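Local coordinates for nitronate monooxygenase family protein (Pseudomonas aeruginosa, PDB 4QIT), which uses FMN and molecular oxygen to catalyse the oxidative denitrification of alkyl nitronates such as propionate 3-nitronate, and is also named nitroalkane oxidase, at the interface of chains A and B. Coordinates in Å, arbitrary orientation; residue numbers count along the deposited sequence, not the author numbering. Chains: chain A/B, Nitronate monooxygenase family protein.

Contact 1: the interface of chains A and B. Residues chain A 229, 232-233, 236; chain B 235-236.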
# COMPACT_ATOMS: atom_id res chain seq x y z
N ARG A 229 7.42 15.65 7.66
CA ARG A 229 6.45 15.77 6.57
C ARG A 229 5.46 14.61 6.58
O ARG A 229 4.26 14.81 6.42
CB ARG A 229 7.16 15.85 5.21
CG ARG A 229 7.70 17.23 4.85
CD ARG A 229 8.20 17.22 3.43
NE ARG A 229 8.73 18.50 2.98
CZ ARG A 229 8.01 19.43 2.35
NH1 ARG A 229 6.72 19.22 2.10
NH2 ARG A 229 8.57 20.57 1.97
N ARG A 232 3.09 15.22 9.50
CA ARG A 232 2.12 16.24 9.14
C ARG A 232 1.06 15.68 8.21
O ARG A 232 -0.12 15.99 8.37
CB ARG A 232 2.83 17.45 8.53
CG ARG A 232 3.66 18.23 9.56
CD ARG A 232 4.59 19.26 8.89
NE ARG A 232 3.84 20.28 8.16
CZ ARG A 232 3.44 21.44 8.68
NH1 ARG A 232 3.71 21.73 9.95
NH2 ARG A 232 2.77 22.31 7.94
N ALA A 233 1.47 14.83 7.27
CA ALA A 233 0.50 14.23 6.35
C ALA A 233 -0.48 13.33 7.10
O ALA A 233 -1.69 13.38 6.85
CB ALA A 233 1.22 13.45 5.24
N GLU A 236 -2.96 15.50 8.79
CA GLU A 236 -3.95 16.00 7.84
C GLU A 236 -5.02 14.96 7.55
O GLU A 236 -6.19 15.30 7.33
CB GLU A 236 -3.28 16.46 6.54
CG GLU A 236 -2.50 17.78 6.68
CD GLU A 236 -3.39 18.98 6.92
OE1 GLU A 236 -4.62 18.86 6.77
OE2 GLU A 236 -2.85 20.06 7.25
N LEU B 235 0.21 17.12 -0.32
CA LEU B 235 1.07 18.31 -0.40
C LEU B 235 2.11 18.32 0.73
O LEU B 235 3.26 18.71 0.50
CB LEU B 235 0.25 19.60 -0.41
CG LEU B 235 -0.72 19.73 -1.59
CD1 LEU B 235 -1.56 21.00 -1.46
CD2 LEU B 235 0.02 19.70 -2.91
N GLU B 236 1.72 17.88 1.92
CA GLU B 236 2.66 17.81 3.04
C GLU B 236 3.78 16.83 2.73
O GLU B 236 4.93 17.07 3.11
CB GLU B 236 1.97 17.44 4.36
CG GLU B 236 1.15 18.58 4.97
CD GLU B 236 2.00 19.72 5.52
OE1 GLU B 236 3.25 19.58 5.58
OE2 GLU B 236 1.41 20.75 5.92
O HOH W 1 -0.26 20.30 8.15
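A:Arg232 is bent at its third torsion (chi3 62°), and B:Glu236 folds at its second (chi2 -70°). The two bends turn the guanidinium and the carboxylate towards each other, beside CB of A:Arg232. This is a helix-to-helix patch in a class I nitronate monooxygenase, an FMN enzyme with a TIM barrel. It is part of the two-fold interface of the deposited pair; the structure alone does not show whether this pairing is the biological one. All residues here belong to helix 228-236 of either chain.

The grip on the carboxylate is side-on. The NE of A:Arg232 donates to OE1 of B:Glu236 at 2.7 Å, almost straight, and this pair is also a salt bridge. OE1 lies in the guanidinium plane, but NE sits above the carboxylate plane. The second bond runs from NH2 of A:Arg232 to OE2 of B:Glu236 at 2.9 Å, on the syn side but tilted out of both planes, and less straight. The two flat groups are therefore not coplanar; their planes stand 61° apart. Two nitrogens bound to two oxygens should limit rotation of the carboxylate.

A second arginine reads the backbone of the same residue. A:Arg229 is extended from CG to NE, and its NH1 reaches the carbonyl O of B:Glu236 at 3.0 Å. The nitrogen stands above the carbonyl plane. This oxygen belongs to the last residue of its helix, where a positive group would suit the helix end.

Near the two-fold axis the two copies of the glutamate meet. CG of A:Glu236 touches CG of B:Glu236 at 4.1 Å, and the side chains cross at about a right angle. Their OE2 atoms, one from A:Glu236 and one from B:Glu236, are 4.5 Å apart. Water 1 bridges them, 2.7 Å from OE2 of A:Glu236 and 2.8 Å from OE2 of B:Glu236. The water and the arginine probably ease the repulsion between the like charges. CB of B:Glu236 packs over the backbone of A:Ala233, 4.1 Å from its CA.

Contact 2: the interface of chains A and B. Residues chain A 185, 204-205, 223-225, 230, 233; chain B 205-206, 237.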
# COMPACT_ATOMS: atom_id res chain seq x y z
N GLU A 185 2.53 -0.19 4.05
CA GLU A 185 3.91 0.31 4.09
C GLU A 185 4.72 -0.24 5.25
O GLU A 185 5.96 -0.27 5.19
CB GLU A 185 3.90 1.84 4.24
CG GLU A 185 3.60 2.62 2.98
CD GLU A 185 2.13 2.96 2.78
OE1 GLU A 185 1.24 2.19 3.19
OE2 GLU A 185 1.86 4.03 2.17
N THR A 204 -1.38 3.13 3.97
CA THR A 204 -1.52 4.04 5.10
C THR A 204 -2.43 5.24 4.80
O THR A 204 -3.28 5.60 5.62
CB THR A 204 -0.13 4.53 5.57
OG1 THR A 204 0.64 3.41 6.01
CG2 THR A 204 -0.26 5.51 6.72
N LEU A 205 -2.26 5.86 3.63
CA LEU A 205 -3.02 7.06 3.31
C LEU A 205 -4.52 6.76 3.28
O LEU A 205 -5.32 7.54 3.79
CB LEU A 205 -2.55 7.66 1.99
CG LEU A 205 -3.29 8.93 1.58
CD1 LEU A 205 -2.31 10.01 1.17
CD2 LEU A 205 -4.26 8.59 0.44
N GLY A 223 3.18 3.15 9.42
CA GLY A 223 3.58 2.56 8.15
C GLY A 223 4.08 3.58 7.15
O GLY A 223 3.31 4.34 6.55
N GLY A 224 5.40 3.60 6.97
CA GLY A 224 6.02 4.43 5.96
C GLY A 224 6.38 5.84 6.37
O GLY A 224 6.88 6.62 5.56
N ILE A 225 6.13 6.18 7.64
CA ILE A 225 6.39 7.53 8.13
C ILE A 225 7.83 7.64 8.65
O ILE A 225 8.22 6.90 9.55
CB ILE A 225 5.36 7.88 9.21
CG1 ILE A 225 3.96 7.88 8.58
CG2 ILE A 225 5.68 9.24 9.83
CD1 ILE A 225 2.82 7.90 9.59
N GLY A 230 5.96 13.39 6.79
CA GLY A 230 5.09 12.22 6.95
C GLY A 230 4.15 12.34 8.14
O GLY A 230 2.98 11.97 8.07
N ALA A 233 1.47 14.83 7.27
CA ALA A 233 0.50 14.23 6.35
C ALA A 233 -0.48 13.33 7.10
O ALA A 233 -1.69 13.38 6.85
CB ALA A 233 1.22 13.45 5.24
N LEU B 205 1.56 6.96 0.55
CA LEU B 205 2.27 7.76 1.54
C LEU B 205 3.79 7.58 1.42
O LEU B 205 4.53 8.56 1.47
CB LEU B 205 1.78 7.47 2.96
CG LEU B 205 2.47 8.31 4.05
CD1 LEU B 205 1.45 8.93 5.00
CD2 LEU B 205 3.51 7.47 4.82
N ALA B 206 4.25 6.34 1.27
CA ALA B 206 5.68 6.11 1.05
C ALA B 206 6.14 6.60 -0.32
O ALA B 206 7.17 7.26 -0.43
CB ALA B 206 6.04 4.63 1.22
N LEU B 237 3.46 15.75 2.02
CA LEU B 237 4.47 14.77 1.62
C LEU B 237 5.42 15.30 0.55
O LEU B 237 6.44 14.67 0.25
CB LEU B 237 3.81 13.49 1.12
CG LEU B 237 3.00 12.72 2.16
CD1 LEU B 237 2.20 11.63 1.45
CD2 LEU B 237 3.87 12.13 3.26
O HOH W 2 -0.31 5.10 1.70
O HOH W 3 6.56 8.82 3.89
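B:Leu205 pushes its two methyls against chain A, and CD2 lies 3.8 Å from CG1 of A:Ile225. Its CG is anti to the backbone N (chi1 -179°), which carries the branch away from its own backbone N and across the interface. CD1 meets the methyl CG2 of A:Thr204 loosely, at 4.2 Å. CD2 also rests on the backbone of the loop at A:Gly223 and A:Gly224, 3.6 Å from the O of A:Gly224. A:Gly224 belongs to the FMN site, so this interface contact backs onto the cofactor loop of the TIM barrel.

Next to this centre, B:Leu237 lays its CD2 against CB of A:Ala233 at 3.6 Å. The same methyl touches CA of A:Gly230, which has no side chain and lies about one turn earlier in helix 228-236. On the other flank, CG of A:Glu185 packs against CB of B:Ala206 at 3.6 Å.

The rim is polar. A:Glu185 is bent at its second torsion (chi2 92°), which brings its carboxylate back to the start of helix 204-212. OE1 of A:Glu185 receives the backbone N of A:Thr204 at 2.9 Å, on its syn side, tilted from the carboxylate plane. The hydroxyl OG1 of A:Thr204 donates to O of A:Gly223 at 2.9 Å and so ties helix to loop. The N of B:Ala206 adds a weak bond to OE2 of A:Glu185. Water 3 links the O of A:Gly224 with the O of B:Leu205.

Water 2 joins the two helix starts: the backbone N of A:Leu205 and that of B:Leu205 both point at it nearly straight, and it sits 2.5 Å from OE2 of A:Glu185.

Contact 1 and contact 2 are neighbouring patches of one two-fold interface, with the centres of their C-alpha atoms about 9 Å apart. They share A:Ala233, and helix 228-236 of chain A runs through both. In chain B the chain passes directly from the helix end used in contact 1 to the leucine that follows it in contact 2. Contact 1 is mainly ionic, while contact 2 is mainly apolar and adjoins the flavin loop. Each has a twin with the chains exchanged. If the pair forms in solution, the contact at A:Gly224 might help to hold the FMN loop; the structure alone does not show this.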